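Local coordinates for protein Orf34 (Pseudomonas syringae pv. syringae, PDB 5KLP) that acetylates serine and threonine residues of host proteins such as tubulin, using acetyl-CoA as donor and inositol hexakisphosphate as cofactor, to impair plant microtubules and immunity, at residues V146-L155 against R228-A236. The protein carries 10 engineered substitutions. Residues are numbered along the deposited sequence; the frame is centred on the assembly and turned at random.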
loop_
_atom_site.group_PDB
_atom_site.type_symbol
_atom_site.label_atom_id
_atom_site.label_comp_id
_atom_site.label_asym_id
_atom_site.label_seq_id
_atom_site.Cartn_x
_atom_site.Cartn_y
_atom_site.Cartn_z
ATOM N N VAL A 146 -8.147 -4.510 -4.659
ATOM C CA VAL A 146 -9.079 -4.041 -5.686
ATOM C C VAL A 146 -10.066 -3.036 -5.108
ATOM O O VAL A 146 -10.406 -3.095 -3.921
ATOM C CB VAL A 146 -9.862 -5.206 -6.326
ATOM C CG1 VAL A 146 -8.924 -6.096 -7.133
ATOM C CG2 VAL A 146 -10.608 -6.025 -5.261
ATOM N N ILE A 147 -10.512 -2.104 -5.942
ATOM C CA ILE A 147 -11.450 -1.084 -5.500
ATOM C C ILE A 147 -12.822 -1.672 -5.182
ATOM O O ILE A 147 -13.440 -1.334 -4.167
ATOM C CB ILE A 147 -11.603 0.033 -6.557
ATOM C CG1 ILE A 147 -10.326 0.879 -6.602
ATOM C CG2 ILE A 147 -12.808 0.915 -6.235
ATOM C CD1 ILE A 147 -10.287 1.888 -7.759
ATOM N N VAL A 148 -13.287 -2.578 -6.032
ATOM C CA VAL A 148 -14.680 -3.002 -5.948
ATOM C C VAL A 148 -14.906 -4.126 -4.950
ATOM O O VAL A 148 -15.707 -3.978 -4.026
ATOM C CB VAL A 148 -15.205 -3.423 -7.332
ATOM C CG1 VAL A 148 -16.553 -4.112 -7.205
ATOM C CG2 VAL A 148 -15.282 -2.191 -8.244
ATOM N N GLY A 149 -14.198 -5.241 -5.124
ATOM C CA GLY A 149 -14.321 -6.366 -4.217
ATOM C C GLY A 149 -15.343 -7.380 -4.683
ATOM O O GLY A 149 -16.378 -7.021 -5.241
ATOM N N ALA A 150 -15.058 -8.651 -4.420
ATOM C CA ALA A 150 -15.857 -9.757 -4.943
ATOM C C ALA A 150 -17.321 -9.682 -4.515
ATOM O O ALA A 150 -18.198 -10.178 -5.214
ATOM C CB ALA A 150 -15.248 -11.094 -4.512
ATOM N N ARG A 151 -17.592 -9.048 -3.378
ATOM C CA ARG A 151 -18.973 -8.860 -2.939
ATOM C C ARG A 151 -19.330 -7.360 -2.872
ATOM O O ARG A 151 -20.250 -6.955 -2.153
ATOM C CB ARG A 151 -19.164 -9.550 -1.579
ATOM C CG ARG A 151 -18.893 -11.060 -1.663
ATOM C CD ARG A 151 -18.648 -11.775 -0.317
ATOM N NE ARG A 151 -19.560 -11.394 0.761
ATOM C CZ ARG A 151 -19.201 -10.749 1.868
ATOM N NH1 ARG A 151 -17.940 -10.386 2.061
ATOM N NH2 ARG A 151 -20.109 -10.464 2.789
ATOM N N TYR A 152 -18.608 -6.554 -3.658
ATOM C CA TYR A 152 -18.807 -5.096 -3.749
ATOM C C TYR A 152 -18.648 -4.379 -2.411
ATOM O O TYR A 152 -19.102 -3.249 -2.256
ATOM C CB TYR A 152 -20.182 -4.754 -4.347
ATOM C CG TYR A 152 -20.439 -5.460 -5.653
ATOM C CD1 TYR A 152 -19.917 -4.969 -6.834
ATOM C CD2 TYR A 152 -21.206 -6.616 -5.703
ATOM C CE1 TYR A 152 -20.139 -5.614 -8.037
ATOM C CE2 TYR A 152 -21.438 -7.268 -6.899
ATOM C CZ TYR A 152 -20.899 -6.763 -8.065
ATOM O OH TYR A 152 -21.124 -7.407 -9.258
ATOM N N GLN A 153 -18.009 -5.032 -1.444
ATOM C CA GLN A 153 -17.846 -4.424 -0.126
ATOM C C GLN A 153 -16.774 -3.326 -0.120
ATOM O O GLN A 153 -16.986 -2.253 0.460
ATOM C CB GLN A 153 -17.531 -5.491 0.912
ATOM C CG GLN A 153 -18.630 -6.558 1.014
ATOM C CD GLN A 153 -19.959 -5.998 1.504
ATOM O OE1 GLN A 153 -20.112 -5.662 2.679
ATOM N NE2 GLN A 153 -20.933 -5.903 0.597
ATOM N N GLN A 154 -15.622 -3.573 -0.744
ATOM C CA GLN A 154 -14.580 -2.538 -0.767
ATOM C C GLN A 154 -15.098 -1.266 -1.440
ATOM O O GLN A 154 -14.766 -0.157 -1.020
ATOM C CB GLN A 154 -13.305 -3.005 -1.482
ATOM C CG GLN A 154 -12.225 -3.611 -0.582
ATOM C CD GLN A 154 -11.735 -2.704 0.552
ATOM O OE1 GLN A 154 -12.345 -2.666 1.613
ATOM N NE2 GLN A 154 -10.610 -2.001 0.341
ATOM N N LEU A 155 -15.909 -1.428 -2.485
ATOM C CA LEU A 155 -16.462 -0.273 -3.181
ATOM C C LEU A 155 -17.308 0.579 -2.243
ATOM O O LEU A 155 -17.189 1.795 -2.239
ATOM C CB LEU A 155 -17.304 -0.708 -4.379
ATOM C CG LEU A 155 -18.059 0.425 -5.084
ATOM C CD1 LEU A 155 -17.080 1.444 -5.644
ATOM C CD2 LEU A 155 -18.934 -0.135 -6.189
ATOM N N ARG A 228 -9.350 -0.217 -16.943
ATOM C CA ARG A 228 -8.572 -1.422 -16.672
ATOM C C ARG A 228 -8.704 -1.898 -15.215
ATOM O O ARG A 228 -8.206 -2.957 -14.852
ATOM C CB ARG A 228 -7.088 -1.172 -16.992
ATOM C CG ARG A 228 -6.799 -0.928 -18.468
ATOM C CD ARG A 228 -5.402 -0.330 -18.671
ATOM N NE ARG A 228 -5.202 0.107 -20.049
ATOM C CZ ARG A 228 -4.468 1.152 -20.420
ATOM N NH1 ARG A 228 -3.840 1.890 -19.514
ATOM N NH2 ARG A 228 -4.357 1.458 -21.708
ATOM N N THR A 229 -9.375 -1.107 -14.393
ATOM C CA THR A 229 -9.551 -1.427 -12.976
ATOM C C THR A 229 -10.874 -2.141 -12.772
ATOM O O THR A 229 -11.748 -2.114 -13.647
ATOM C CB THR A 229 -9.532 -0.163 -12.090
ATOM O OG1 THR A 229 -10.668 0.649 -12.406
ATOM C CG2 THR A 229 -8.250 0.654 -12.317
ATOM N N THR A 230 -11.028 -2.768 -11.611
ATOM C CA THR A 230 -12.283 -3.423 -11.274
ATOM C C THR A 230 -13.423 -2.417 -11.256
ATOM O O THR A 230 -14.554 -2.751 -11.590
ATOM C CB THR A 230 -12.203 -4.128 -9.905
ATOM O OG1 THR A 230 -11.953 -3.155 -8.883
ATOM C CG2 THR A 230 -11.083 -5.180 -9.919
ATOM N N LEU A 231 -13.120 -1.185 -10.870
ATOM C CA LEU A 231 -14.104 -0.108 -10.903
ATOM C C LEU A 231 -14.531 0.166 -12.346
ATOM O O LEU A 231 -15.726 0.288 -12.652
ATOM C CB LEU A 231 -13.540 1.160 -10.250
ATOM C CG LEU A 231 -14.468 2.374 -10.390
ATOM C CD1 LEU A 231 -15.765 2.162 -9.632
ATOM C CD2 LEU A 231 -13.784 3.648 -9.926
ATOM N N GLY A 232 -13.547 0.253 -13.229
ATOM C CA GLY A 232 -13.808 0.507 -14.635
ATOM C C GLY A 232 -14.658 -0.570 -15.272
ATOM O O GLY A 232 -15.557 -0.272 -16.074
ATOM N N ALA A 233 -14.373 -1.823 -14.922
ATOM C CA ALA A 233 -15.148 -2.950 -15.420
ATOM C C ALA A 233 -16.597 -2.808 -14.994
ATOM O O ALA A 233 -17.513 -2.981 -15.796
ATOM C CB ALA A 233 -14.580 -4.259 -14.906
ATOM N N LEU A 234 -16.799 -2.476 -13.726
ATOM C CA LEU A 234 -18.150 -2.368 -13.192
ATOM C C LEU A 234 -18.899 -1.206 -13.850
ATOM O O LEU A 234 -20.083 -1.321 -14.187
ATOM C CB LEU A 234 -18.114 -2.205 -11.669
ATOM C CG LEU A 234 -19.461 -2.042 -10.962
ATOM C CD1 LEU A 234 -20.348 -3.229 -11.312
ATOM C CD2 LEU A 234 -19.253 -1.962 -9.460
ATOM N N GLU A 235 -18.201 -0.092 -14.041
ATOM C CA GLU A 235 -18.797 1.058 -14.710
ATOM C C GLU A 235 -19.204 0.738 -16.145
ATOM O O GLU A 235 -20.300 1.115 -16.585
ATOM C CB GLU A 235 -17.828 2.243 -14.692
ATOM C CG GLU A 235 -17.670 2.838 -13.290
ATOM C CD GLU A 235 -16.588 3.898 -13.198
ATOM O OE1 GLU A 235 -15.727 3.969 -14.105
ATOM O OE2 GLU A 235 -16.591 4.651 -12.201
ATOM N N ALA A 236 -18.344 0.025 -16.867
ATOM C CA ALA A 236 -18.645 -0.307 -18.263
ATOM C C ALA A 236 -19.780 -1.317 -18.350
ATOM O O ALA A 236 -20.645 -1.220 -19.213
ATOM C CB ALA A 236 -17.415 -0.835 -18.966
#
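With chi1 at 62°, Thr230 holds OG1 between its own backbone N and carbonyl carbon, which turns the hydroxyl onto the backbone of Val148 and lays CG2 against Val146. The evidence for a hydrogen bond is good: Val148 N lies 3.2 Å from Thr230 OG1, and its N-H meets the oxygen at 152°. The methyl branch packs beside it, Thr230 CG2 coming within 3.6 Å of Val146 CG1 with the two side chains nearly perpendicular to each other. The Val148 side chain runs antiparallel alongside that of Thr230; its CG2 rests 3.5 Å from Thr230 O in the first turn of helix 230-238, and its CG1, placed anti to the backbone N (chi1 169°), meets Leu234. That leucine offers one methyl to several partners: Leu234 CD2 is 3.8 Å from Leu155 CD2 and 4.0 Å from Tyr152 CE1, the tyrosine ring being met obliquely. Deeper in, Ile147 CG2 approaches Leu231 CB at 4.1 Å, and both side chains also touch Ala249 of strand 248-251. The start of the helix is N-capped by Thr229, whose OG1 accepts from Gly232 N at 3.0 Å. On the other segment, the backbone bond from Leu155 N to Val148 O closes the loop that leads into helix 153-167. The contact therefore seats the first turn of helix 230-238 on the loop after strand 138-143; the strand ends in the catalytic Glu143, and the loop holds Ala150, a residue of the CoA site. Glu179 of strand 175-179 bonds through OE1 to both Thr230 OG1 and Ile147 N, while Thr230 OG1 also accepts from Val148 N, which implies that two successive loop amides are held by polar partners as the aliphatic side chains pack beside them.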